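Local structure of signal recognition particle receptor FtsY (Sulfolobus acidocaldarius, 5L3W) at residues A[127-132]-A[287-292]; A[254-259]-A[279-284]; A[22-27]-A[69-74]. The protein is an SRP54-type receptor for the signal recognition particle, built from a helical bundle domain and a P-loop GTPase domain that here holds guanosine-5'-diphosphate. All coordinates share one frame; numbering follows the deposited sequence.

Contact 1 (A[127-132]-A[287-292]); sequences TIAKVV and QNYDDL. With GDP (guanosine-5'-diphosphate), chain B.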
loop_
_atom_site.group_PDB
_atom_site.type_symbol
_atom_site.label_atom_id
_atom_site.label_comp_id
_atom_site.label_asym_id
_atom_site.label_seq_id
_atom_site.Cartn_x
_atom_site.Cartn_y
_atom_site.Cartn_z
ATOM N N THR A 127 11.566 4.415 0.514
ATOM C CA THR A 127 10.832 3.188 0.214
ATOM C C THR A 127 11.271 2.570 -1.104
ATOM O O THR A 127 11.019 1.386 -1.316
ATOM C CB THR A 127 9.291 3.381 0.265
ATOM O OG1 THR A 127 8.647 2.975 -0.958
ATOM C CG2 THR A 127 8.891 4.759 0.592
ATOM N N ILE A 128 11.975 3.312 -1.962
ATOM C CA ILE A 128 12.677 2.661 -3.066
ATOM C C ILE A 128 13.764 1.737 -2.525
ATOM O O ILE A 128 13.921 0.602 -2.991
ATOM C CB ILE A 128 13.245 3.703 -4.047
ATOM C CG1 ILE A 128 12.113 4.449 -4.760
ATOM C CG2 ILE A 128 14.132 3.028 -5.093
ATOM C CD1 ILE A 128 12.598 5.581 -5.679
ATOM N N ALA A 129 14.510 2.190 -1.516
ATOM C CA ALA A 129 15.472 1.302 -0.869
ATOM C C ALA A 129 14.774 0.107 -0.230
ATOM O O ALA A 129 15.285 -1.020 -0.273
ATOM C CB ALA A 129 16.285 2.070 0.175
ATOM N N LYS A 130 13.604 0.328 0.370
ATOM C CA LYS A 130 12.851 -0.793 0.921
ATOM C C LYS A 130 12.404 -1.746 -0.185
ATOM O O LYS A 130 12.460 -2.969 -0.022
ATOM C CB LYS A 130 11.649 -0.280 1.715
ATOM C CG LYS A 130 11.981 0.427 3.018
ATOM C CD LYS A 130 10.780 1.261 3.489
ATOM C CE LYS A 130 10.845 1.560 4.964
ATOM N NZ LYS A 130 9.575 2.127 5.491
ATOM N N VAL A 131 11.965 -1.208 -1.323
ATOM C CA VAL A 131 11.559 -2.074 -2.427
ATOM C C VAL A 131 12.756 -2.859 -2.961
ATOM O O VAL A 131 12.639 -4.046 -3.288
ATOM C CB VAL A 131 10.862 -1.251 -3.527
ATOM C CG1 VAL A 131 10.605 -2.106 -4.760
ATOM C CG2 VAL A 131 9.545 -0.702 -2.994
ATOM N N VAL A 132 13.932 -2.227 -3.027
ATOM C CA VAL A 132 15.133 -2.965 -3.408
ATOM C C VAL A 132 15.415 -4.076 -2.406
ATOM O O VAL A 132 15.749 -5.207 -2.783
ATOM C CB VAL A 132 16.337 -2.016 -3.528
ATOM C CG1 VAL A 132 17.617 -2.827 -3.736
ATOM C CG2 VAL A 132 16.134 -1.029 -4.654
ATOM N N GLN A 287 11.826 3.302 9.525
ATOM C CA GLN A 287 12.927 3.894 8.778
ATOM C C GLN A 287 13.930 2.876 8.267
ATOM O O GLN A 287 14.863 3.258 7.552
ATOM C CB GLN A 287 13.684 4.909 9.643
ATOM C CG GLN A 287 12.843 6.034 10.177
ATOM C CD GLN A 287 13.681 7.070 10.869
ATOM O OE1 GLN A 287 14.073 6.902 12.027
ATOM N NE2 GLN A 287 13.991 8.144 10.155
ATOM N N ASN A 288 13.791 1.613 8.632
ATOM C CA ASN A 288 14.746 0.600 8.216
ATOM C C ASN A 288 14.254 -0.094 6.959
ATOM O O ASN A 288 13.077 -0.015 6.601
ATOM C CB ASN A 288 14.986 -0.414 9.335
ATOM C CG ASN A 288 15.706 0.199 10.517
ATOM O OD1 ASN A 288 15.262 0.082 11.666
ATOM N ND2 ASN A 288 16.815 0.880 10.241
ATOM N N TYR A 289 15.185 -0.768 6.283
ATOM C CA TYR A 289 14.886 -1.345 4.977
ATOM C C TYR A 289 13.784 -2.395 5.052
ATOM O O TYR A 289 12.987 -2.527 4.112
ATOM C CB TYR A 289 16.163 -1.933 4.378
ATOM C CG TYR A 289 17.193 -0.882 4.004
ATOM C CD1 TYR A 289 16.810 0.424 3.713
ATOM C CD2 TYR A 289 18.546 -1.193 3.944
ATOM C CE1 TYR A 289 17.745 1.390 3.368
ATOM C CE2 TYR A 289 19.487 -0.236 3.601
ATOM C CZ TYR A 289 19.083 1.056 3.315
ATOM O OH TYR A 289 20.023 2.008 2.965
ATOM N N ASP A 290 13.702 -3.129 6.162
ATOM C CA ASP A 290 12.687 -4.164 6.323
ATOM C C ASP A 290 11.333 -3.615 6.746
ATOM O O ASP A 290 10.381 -4.394 6.855
ATOM C CB ASP A 290 13.156 -5.212 7.336
ATOM C CG ASP A 290 14.207 -6.151 6.756
ATOM O OD1 ASP A 290 14.078 -6.539 5.574
ATOM O OD2 ASP A 290 15.161 -6.493 7.474
ATOM N N ASP A 291 11.220 -2.304 6.967
ATOM C CA ASP A 291 9.991 -1.679 7.431
ATOM C C ASP A 291 9.030 -1.428 6.282
ATOM O O ASP A 291 8.562 -0.307 6.062
ATOM C CB ASP A 291 10.313 -0.379 8.157
ATOM C CG ASP A 291 10.999 -0.621 9.469
ATOM O OD1 ASP A 291 10.744 -1.695 10.048
ATOM O OD2 ASP A 291 11.789 0.243 9.911
ATOM N N LEU A 292 8.732 -2.481 5.542
ATOM C CA LEU A 292 7.814 -2.425 4.418
ATOM C C LEU A 292 6.985 -3.685 4.508
ATOM O O LEU A 292 7.535 -4.789 4.485
ATOM C CB LEU A 292 8.561 -2.359 3.083
ATOM C CG LEU A 292 7.689 -2.141 1.847
ATOM C CD1 LEU A 292 7.102 -0.732 1.836
ATOM C CD2 LEU A 292 8.483 -2.434 0.574
HETATM P PB GDP B . 12.082 12.008 0.131
HETATM O O1B GDP B . 12.950 11.052 -0.653
HETATM O O2B GDP B . 10.731 12.108 -0.538
HETATM O O3B GDP B . 12.685 13.389 0.167
HETATM O O3A GDP B . 11.861 11.391 1.598
HETATM P PA GDP B . 12.937 10.488 2.399
HETATM O O1A GDP B . 13.128 9.110 1.810
HETATM O O2A GDP B . 14.249 11.235 2.522
HETATM O "O5'" GDP B . 12.209 10.378 3.822
HETATM C "C5'" GDP B . 12.024 11.547 4.633
HETATM C "C4'" GDP B . 11.970 11.129 6.098
HETATM O "O4'" GDP B . 10.817 10.299 6.313
HETATM C "C3'" GDP B . 13.192 10.284 6.441
HETATM O "O3'" GDP B . 13.792 10.688 7.677
HETATM C "C2'" GDP B . 12.644 8.881 6.568
HETATM O "O2'" GDP B . 13.387 8.106 7.507
HETATM C "C1'" GDP B . 11.204 9.114 7.001
HETATM N N9 GDP B . 10.364 7.954 6.643
HETATM C C8 GDP B . 10.171 7.443 5.410
HETATM N N7 GDP B . 9.361 6.358 5.452
HETATM C C5 GDP B . 9.016 6.167 6.743
HETATM C C6 GDP B . 8.172 5.211 7.501
HETATM O O6 GDP B . 7.559 4.289 6.929
HETATM N N1 GDP B . 8.092 5.360 8.827
HETATM C C2 GDP B . 8.736 6.341 9.489
HETATM N N2 GDP B . 8.591 6.419 10.837
HETATM N N3 GDP B . 9.520 7.252 8.861
HETATM C C4 GDP B . 9.688 7.215 7.521
#
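Ala129 meets Tyr289 where helix 124-137 packs against the loop that follows strand 280-284. Its methyl CB touches ring atom CE1 of Tyr289 at 3.6 Å, approaching obliquely, and a residue this small lets the aromatic ring settle close to the helix. The phenol end is tied down separately, by a hydrogen bond between Tyr289 OH and His161 ND1.

Lys130 comes next and carries most of the contact. Its CG lies anti to the carbonyl carbon (chi1 -70°), and the chain then runs extended along the turn, brushing the backbone with its aliphatic carbons: CG is 3.3 Å from Tyr289 O and CE 3.2 Å from Asn288 O. The ammonium NZ donates to Asp291 O at 2.7 Å, standing 37° out of that carbonyl plane, and forms a second hydrogen bond with Gly286 O. A long, flexible, charged chain suits this place, since it can run along the turn's backbone and still deliver a donor to two carbonyls. NZ also lies 3.3 Å from O6 of GDP, near enough for its charge probably to polarise the guanine carbonyl. The loop is shaped to match: Asn288 to Asp291 form a type I turn, and Asp291 OD2 accepts Asn288 N at 2.7 Å. Ahead of the turn, Gln287 NE2 reaches the ribose and donates to O2' of GDP at 2.7 Å.

Val131 closes the contact, its CG2 resting 4.1 Å from Leu292 CD2, two branched apolar chains meeting where the loop enters strand 292-294. The helix thus lies between several elements: Ile128, Val131 and Val132 pack on Leu198 of strand 196-200, Thr127 meets strand 254-258, and Ala129 and Tyr289 touch helix 152-164.

Contact 2 (A[254-259]-A[279-284]); sequences AVILTK and PVVYMG. With GDP (guanosine-5'-diphosphate), chain B.
Two flat groups frame this pairing of parallel strands: the Tyr282 ring, which Ile256 CD1 approaches obliquely while Ile256 CG1 touches Tyr282 CB at 4.1 Å, and the guanine of GDP. Over one face of the guanine lies the Lys259 chain, its CG 3.8 Å from C4; Gln287 CG lies on the opposite side, just outside the ring outline near N3. From the lysine's side, Lys259 N donates to O6 from above the plane, with Thr258 CB above the plane near N7.

The strands belong to a beta-alpha-beta unit, 254-258 and 280-284 joined through helix 267-275, in the central sheet of the P-loop fold. Val255 N donates to Pro279 O at 2.8 Å and Val281 N returns the bond to Val255 O; further along, Leu257 N pairs with Tyr282 O and Gly284 N with Leu257 O. Between these two pairs of bonds strand 280-284 holds one residue more than its partner, a beta bulge around Val281, whose psi of -34° breaks the extended run. The bulge directs Val281 CG1 to Ala254 CB, at 3.8 Å.

Apolar, mostly branched residues suit the buried strands. Val255, Leu257, Val280 and Met283 share one face, where Leu257 CG meets Val280 CG1 at 3.8 Å, the two chains crossing at about a right angle. Ile256 and Tyr282 occupy the other face, the phenol reaching Leu100 N with its OH. Lys259 NZ is anchored by a salt bridge to Asp232, which probably steadies the chain over the base. Gly284, having no side chain, allows GDP O6 to come within 3.0 Å of its C atom.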
loop_
_atom_site.group_PDB
_atom_site.type_symbol
_atom_site.label_atom_id
_atom_site.label_comp_id
_atom_site.label_asym_id
_atom_site.label_seq_id
_atom_site.Cartn_x
_atom_site.Cartn_y
_atom_site.Cartn_z
ATOM N N ALA A 254 -0.860 2.267 -8.413
ATOM C CA ALA A 254 -0.943 1.810 -7.035
ATOM C C ALA A 254 -0.246 2.816 -6.141
ATOM O O ALA A 254 0.507 3.674 -6.609
ATOM C CB ALA A 254 -0.329 0.417 -6.863
ATOM N N VAL A 255 -0.507 2.695 -4.842
ATOM C CA VAL A 255 -0.009 3.615 -3.827
ATOM C C VAL A 255 0.809 2.827 -2.816
ATOM O O VAL A 255 0.476 1.684 -2.502
ATOM C CB VAL A 255 -1.193 4.337 -3.147
ATOM C CG1 VAL A 255 -0.781 5.057 -1.850
ATOM C CG2 VAL A 255 -1.868 5.300 -4.140
ATOM N N ILE A 256 1.883 3.424 -2.307
ATOM C CA ILE A 256 2.527 2.945 -1.090
ATOM C C ILE A 256 2.421 4.049 -0.046
ATOM O O ILE A 256 2.892 5.170 -0.270
ATOM C CB ILE A 256 3.989 2.541 -1.319
ATOM C CG1 ILE A 256 4.050 1.286 -2.209
ATOM C CG2 ILE A 256 4.697 2.282 0.041
ATOM C CD1 ILE A 256 5.451 0.791 -2.482
ATOM N N LEU A 257 1.814 3.722 1.095
ATOM C CA LEU A 257 1.648 4.647 2.202
ATOM C C LEU A 257 2.839 4.519 3.139
ATOM O O LEU A 257 3.109 3.433 3.667
ATOM C CB LEU A 257 0.352 4.350 2.962
ATOM C CG LEU A 257 -0.975 4.529 2.230
ATOM C CD1 LEU A 257 -2.112 4.174 3.181
ATOM C CD2 LEU A 257 -1.087 5.972 1.747
ATOM N N THR A 258 3.528 5.625 3.373
ATOM C CA THR A 258 4.661 5.639 4.280
ATOM C C THR A 258 4.201 6.175 5.622
ATOM O O THR A 258 3.129 6.775 5.731
ATOM C CB THR A 258 5.794 6.504 3.735
ATOM O OG1 THR A 258 5.381 7.876 3.762
ATOM C CG2 THR A 258 6.090 6.112 2.295
ATOM N N LYS A 259 5.027 5.935 6.644
ATOM C CA LYS A 259 4.838 6.442 7.995
ATOM C C LYS A 259 3.573 5.905 8.655
ATOM O O LYS A 259 3.046 6.527 9.589
ATOM C CB LYS A 259 4.839 7.978 8.003
ATOM C CG LYS A 259 6.165 8.575 7.568
ATOM C CD LYS A 259 6.065 10.053 7.284
ATOM C CE LYS A 259 7.347 10.539 6.621
ATOM N NZ LYS A 259 7.096 11.680 5.703
ATOM N N PRO A 279 -5.290 1.179 -5.454
ATOM C CA PRO A 279 -4.970 0.280 -4.335
ATOM C C PRO A 279 -3.708 0.683 -3.591
ATOM O O PRO A 279 -2.744 1.170 -4.178
ATOM C CB PRO A 279 -4.792 -1.094 -5.009
ATOM C CG PRO A 279 -4.542 -0.794 -6.501
ATOM C CD PRO A 279 -5.325 0.484 -6.761
ATOM N N VAL A 280 -3.721 0.454 -2.276
ATOM C CA VAL A 280 -2.517 0.533 -1.454
ATOM C C VAL A 280 -1.887 -0.852 -1.390
ATOM O O VAL A 280 -2.489 -1.784 -0.854
ATOM C CB VAL A 280 -2.834 1.053 -0.049
ATOM C CG1 VAL A 280 -1.571 1.056 0.802
ATOM C CG2 VAL A 280 -3.432 2.437 -0.131
ATOM N N VAL A 281 -0.667 -0.990 -1.909
ATOM C CA VAL A 281 -0.080 -2.318 -2.087
ATOM C C VAL A 281 0.970 -2.614 -1.014
ATOM O O VAL A 281 1.088 -3.755 -0.557
ATOM C CB VAL A 281 0.488 -2.480 -3.513
ATOM C CG1 VAL A 281 -0.655 -2.511 -4.525
ATOM C CG2 VAL A 281 1.424 -1.338 -3.874
ATOM N N TYR A 282 1.714 -1.606 -0.564
ATOM C CA TYR A 282 2.604 -1.807 0.576
ATOM C C TYR A 282 2.502 -0.606 1.500
ATOM O O TYR A 282 1.970 0.441 1.123
ATOM C CB TYR A 282 4.069 -2.042 0.154
ATOM C CG TYR A 282 4.229 -3.339 -0.603
ATOM C CD1 TYR A 282 4.467 -4.526 0.063
ATOM C CD2 TYR A 282 4.095 -3.374 -1.987
ATOM C CE1 TYR A 282 4.577 -5.719 -0.629
ATOM C CE2 TYR A 282 4.205 -4.563 -2.688
ATOM C CZ TYR A 282 4.443 -5.729 -2.009
ATOM O OH TYR A 282 4.551 -6.909 -2.710
ATOM N N MET A 283 3.007 -0.786 2.728
ATOM C CA MET A 283 2.987 0.248 3.753
ATOM C C MET A 283 4.356 0.329 4.410
ATOM O O MET A 283 4.893 -0.687 4.864
ATOM C CB MET A 283 1.918 -0.034 4.821
ATOM C CG MET A 283 0.532 -0.300 4.270
ATOM S SD MET A 283 -0.737 -0.421 5.546
ATOM C CE MET A 283 -0.264 -1.911 6.435
ATOM N N GLY A 284 4.924 1.535 4.443
ATOM C CA GLY A 284 6.130 1.769 5.219
ATOM C C GLY A 284 5.763 1.897 6.688
ATOM O O GLY A 284 4.822 2.613 7.047
HETATM P PB GDP B . 12.082 12.008 0.131
HETATM O O1B GDP B . 12.950 11.052 -0.653
HETATM O O2B GDP B . 10.731 12.108 -0.538
HETATM O O3B GDP B . 12.685 13.389 0.167
HETATM O O3A GDP B . 11.861 11.391 1.598
HETATM P PA GDP B . 12.937 10.488 2.399
HETATM O O1A GDP B . 13.128 9.110 1.810
HETATM O O2A GDP B . 14.249 11.235 2.522
HETATM O "O5'" GDP B . 12.209 10.378 3.822
HETATM C "C5'" GDP B . 12.024 11.547 4.633
HETATM C "C4'" GDP B . 11.970 11.129 6.098
HETATM O "O4'" GDP B . 10.817 10.299 6.313
HETATM C "C3'" GDP B . 13.192 10.284 6.441
HETATM O "O3'" GDP B . 13.792 10.688 7.677
HETATM C "C2'" GDP B . 12.644 8.881 6.568
HETATM O "O2'" GDP B . 13.387 8.106 7.507
HETATM C "C1'" GDP B . 11.204 9.114 7.001
HETATM N N9 GDP B . 10.364 7.954 6.643
HETATM C C8 GDP B . 10.171 7.443 5.410
HETATM N N7 GDP B . 9.361 6.358 5.452
HETATM C C5 GDP B . 9.016 6.167 6.743
HETATM C C6 GDP B . 8.172 5.211 7.501
HETATM O O6 GDP B . 7.559 4.289 6.929
HETATM N N1 GDP B . 8.092 5.360 8.827
HETATM C C2 GDP B . 8.736 6.341 9.489
HETATM N N2 GDP B . 8.591 6.419 10.837
HETATM N N3 GDP B . 9.520 7.252 8.861
HETATM C C4 GDP B . 9.688 7.215 7.521
#

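Contact 3 (A[22-27]-A[69-74]); sequences FLKYKT and KVSRRE. With SO4 (sulfate ion), chain C.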
loop_
_atom_site.group_PDB
_atom_site.type_symbol
_atom_site.label_atom_id
_atom_site.label_comp_id
_atom_site.label_asym_id
_atom_site.label_seq_id
_atom_site.Cartn_x
_atom_site.Cartn_y
_atom_site.Cartn_z
ATOM N N PHE A 22 -27.643 -28.423 17.200
ATOM C CA PHE A 22 -28.150 -27.294 16.426
ATOM C C PHE A 22 -29.192 -26.472 17.176
ATOM O O PHE A 22 -29.459 -25.336 16.767
ATOM C CB PHE A 22 -28.745 -27.788 15.104
ATOM C CG PHE A 22 -29.791 -28.839 15.285
ATOM C CD1 PHE A 22 -29.436 -30.180 15.433
ATOM C CD2 PHE A 22 -31.128 -28.491 15.340
ATOM C CE1 PHE A 22 -30.396 -31.148 15.632
ATOM C CE2 PHE A 22 -32.102 -29.446 15.535
ATOM C CZ PHE A 22 -31.735 -30.783 15.684
ATOM N N LEU A 23 -29.783 -27.004 18.256
ATOM C CA LEU A 23 -30.853 -26.281 18.944
ATOM C C LEU A 23 -30.347 -25.061 19.694
ATOM O O LEU A 23 -31.129 -24.140 19.957
ATOM C CB LEU A 23 -31.586 -27.191 19.923
ATOM C CG LEU A 23 -32.609 -28.135 19.302
ATOM C CD1 LEU A 23 -33.226 -28.990 20.389
ATOM C CD2 LEU A 23 -33.671 -27.346 18.549
ATOM N N LYS A 24 -29.068 -25.032 20.050
ATOM C CA LYS A 24 -28.542 -23.868 20.734
ATOM C C LYS A 24 -28.216 -22.718 19.779
ATOM O O LYS A 24 -27.937 -21.611 20.245
ATOM C CB LYS A 24 -27.324 -24.283 21.559
ATOM C CG LYS A 24 -26.170 -24.816 20.751
ATOM C CD LYS A 24 -24.994 -25.183 21.665
ATOM C CE LYS A 24 -23.761 -25.521 20.836
ATOM N NZ LYS A 24 -22.561 -25.630 21.677
ATOM N N TYR A 25 -28.308 -22.940 18.466
ATOM C CA TYR A 25 -27.940 -21.951 17.458
ATOM C C TYR A 25 -29.113 -21.002 17.245
ATOM O O TYR A 25 -30.194 -21.412 16.804
ATOM C CB TYR A 25 -27.494 -22.649 16.169
ATOM C CG TYR A 25 -26.032 -23.029 16.270
ATOM C CD1 TYR A 25 -25.638 -24.165 16.946
ATOM C CD2 TYR A 25 -25.042 -22.192 15.779
ATOM C CE1 TYR A 25 -24.297 -24.485 17.106
ATOM C CE2 TYR A 25 -23.708 -22.500 15.933
ATOM C CZ TYR A 25 -23.338 -23.644 16.600
ATOM O OH TYR A 25 -22.001 -23.950 16.766
ATOM N N LYS A 26 -28.921 -19.730 17.601
ATOM C CA LYS A 26 -29.961 -18.724 17.437
ATOM C C LYS A 26 -29.612 -17.849 16.246
ATOM O O LYS A 26 -28.434 -17.568 15.999
ATOM C CB LYS A 26 -30.120 -17.894 18.709
ATOM C CG LYS A 26 -30.287 -18.761 19.967
ATOM C CD LYS A 26 -31.738 -19.220 20.106
ATOM C CE LYS A 26 -31.888 -20.732 20.189
ATOM N NZ LYS A 26 -31.333 -21.271 21.456
ATOM N N THR A 27 -30.635 -17.476 15.475
ATOM C CA THR A 27 -30.462 -16.577 14.340
ATOM C C THR A 27 -30.341 -15.141 14.843
ATOM O O THR A 27 -31.035 -14.740 15.780
ATOM C CB THR A 27 -31.638 -16.704 13.367
ATOM O OG1 THR A 27 -31.895 -18.087 13.114
ATOM C CG2 THR A 27 -31.323 -16.025 12.003
ATOM N N LYS A 69 -26.470 -17.715 12.276
ATOM C CA LYS A 69 -26.798 -18.494 13.449
ATOM C C LYS A 69 -25.558 -18.623 14.327
ATOM O O LYS A 69 -24.478 -18.976 13.844
ATOM C CB LYS A 69 -27.330 -19.869 13.030
ATOM C CG LYS A 69 -28.556 -19.757 12.153
ATOM C CD LYS A 69 -29.486 -20.960 12.300
ATOM C CE LYS A 69 -30.503 -20.986 11.163
ATOM N NZ LYS A 69 -30.925 -22.366 10.825
ATOM N N VAL A 70 -25.706 -18.325 15.613
ATOM C CA VAL A 70 -24.597 -18.403 16.549
ATOM C C VAL A 70 -25.106 -19.017 17.838
ATOM O O VAL A 70 -26.308 -19.035 18.120
ATOM C CB VAL A 70 -23.957 -17.024 16.828
ATOM C CG1 VAL A 70 -23.333 -16.448 15.542
ATOM C CG2 VAL A 70 -25.002 -16.066 17.404
ATOM N N SER A 71 -24.168 -19.518 18.637
ATOM C CA SER A 71 -24.513 -20.150 19.900
ATOM C C SER A 71 -23.652 -19.674 21.056
ATOM O O SER A 71 -23.812 -20.186 22.164
ATOM C CB SER A 71 -24.379 -21.672 19.784
ATOM O OG SER A 71 -23.019 -22.025 19.621
ATOM N N ARG A 72 -22.723 -18.748 20.823
ATOM C CA ARG A 72 -21.813 -18.287 21.862
ATOM C C ARG A 72 -21.054 -17.080 21.326
ATOM O O ARG A 72 -20.993 -16.855 20.120
ATOM C CB ARG A 72 -20.847 -19.395 22.317
ATOM C CG ARG A 72 -19.829 -19.807 21.227
ATOM C CD ARG A 72 -18.841 -20.842 21.778
ATOM N NE ARG A 72 -18.089 -21.487 20.715
ATOM C CZ ARG A 72 -18.470 -22.619 20.123
ATOM N NH1 ARG A 72 -19.601 -23.206 20.494
ATOM N NH2 ARG A 72 -17.732 -23.168 19.161
ATOM N N ARG A 73 -20.468 -16.309 22.245
ATOM C CA ARG A 73 -19.893 -15.016 21.881
ATOM C C ARG A 73 -18.731 -15.163 20.915
ATOM O O ARG A 73 -18.485 -14.257 20.112
ATOM C CB ARG A 73 -19.434 -14.267 23.137
ATOM C CG ARG A 73 -18.190 -14.844 23.777
ATOM C CD ARG A 73 -17.747 -14.008 24.958
ATOM N NE ARG A 73 -18.894 -13.744 25.816
ATOM C CZ ARG A 73 -19.246 -14.494 26.856
ATOM N NH1 ARG A 73 -18.525 -15.556 27.203
ATOM N NH2 ARG A 73 -20.325 -14.173 27.551
ATOM N N GLU A 74 -18.012 -16.291 20.982
ATOM C CA GLU A 74 -16.846 -16.514 20.133
ATOM C C GLU A 74 -17.239 -16.660 18.680
ATOM O O GLU A 74 -16.514 -16.193 17.798
ATOM C CB GLU A 74 -16.070 -17.750 20.600
ATOM C CG GLU A 74 -15.397 -17.576 21.999
ATOM C CD GLU A 74 -16.218 -18.132 23.173
ATOM O OE1 GLU A 74 -17.455 -18.289 23.064
ATOM O OE2 GLU A 74 -15.607 -18.427 24.224
HETATM S S SO4 C . -33.907 -19.656 15.813
HETATM O O1 SO4 C . -34.024 -19.423 14.377
HETATM O O2 SO4 C . -33.093 -20.851 16.021
HETATM O O3 SO4 C . -35.233 -19.878 16.393
HETATM O O4 SO4 C . -33.303 -18.501 16.465
#
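A miniature antiparallel ladder, strand 26-27 beside strand 69-70, joins the N-terminal region of the helical bundle domain to the lead-in of helix 73-93. Lys26 and Val70 form its hydrogen-bonded pair: Lys26 N donates to Val70 O at 2.8 Å, and Val70 N to Lys26 O at 2.9 Å. Thr27 and Lys69 make the adjoining non-hydrogen-bonded pair, with the methylenes of Lys69 running past Thr27 OG1. Lysine and threonine are at home on such a surface, where their carbons can pack while their polar ends stay near solvent.

The chief side-chain contact is Tyr25 with Ser71. Ser71 CB sits over the centre of the Tyr25 ring in a CH-pi contact, 3.8 Å from the centroid and 6° off the normal, while the Lys69 carbonyl carbon lies in plane at the ring edge. Small enough to approach the ring so squarely, serine also brings a hydroxyl: with OG between the backbone N and the carbonyl carbon (chi1 68°), it reaches OE1 of Glu75, and Tyr25 OH binds OE2 of the same carboxylate. One acidic residue of helix 73-93 thus binds both partners of the CH-pi contact, which probably limits movement of the ring.

Alongside, Lys24 CG packs on Ser71 CB at 3.7 Å, and its extended chain brings NZ to the guanidinium edge of the N-cap residue Arg72, 4.0 Å from NH1, two like charges without a bond. A sulfate, probably from the crystallisation liquor, is held by Thr27 N at 3.0 Å and OG1 at 2.8 Å. Several of these residues touch crystal neighbours, so their side chains may reflect the lattice. The arrangement is an isolated two-stranded antiparallel ladder, closed by residues distant in sequence, at the margin of an SRP54-type helical bundle.

How the contacts relate
Contacts 1 and 2 belong to the GTPase domain and share the guanine pocket. They touch directly: Lys130 NZ lies 3.5 Å from Gly284 CA, and Leu292 packs on Tyr282. Contact 2 is buried at the centre of the chain and relies on regular strand pairing with branched apolar residues; contact 1, partly buried, is led by one lysine satisfying loop carbonyls. Contact 3 stands apart in the helical bundle domain, its centre 39 Å from that of contact 2 and 46 Å from that of contact 1. Being a surface contact, it combines a short ladder with charged and hydroxyl side chains, and its bound anion is a sulfate rather than the nucleotide.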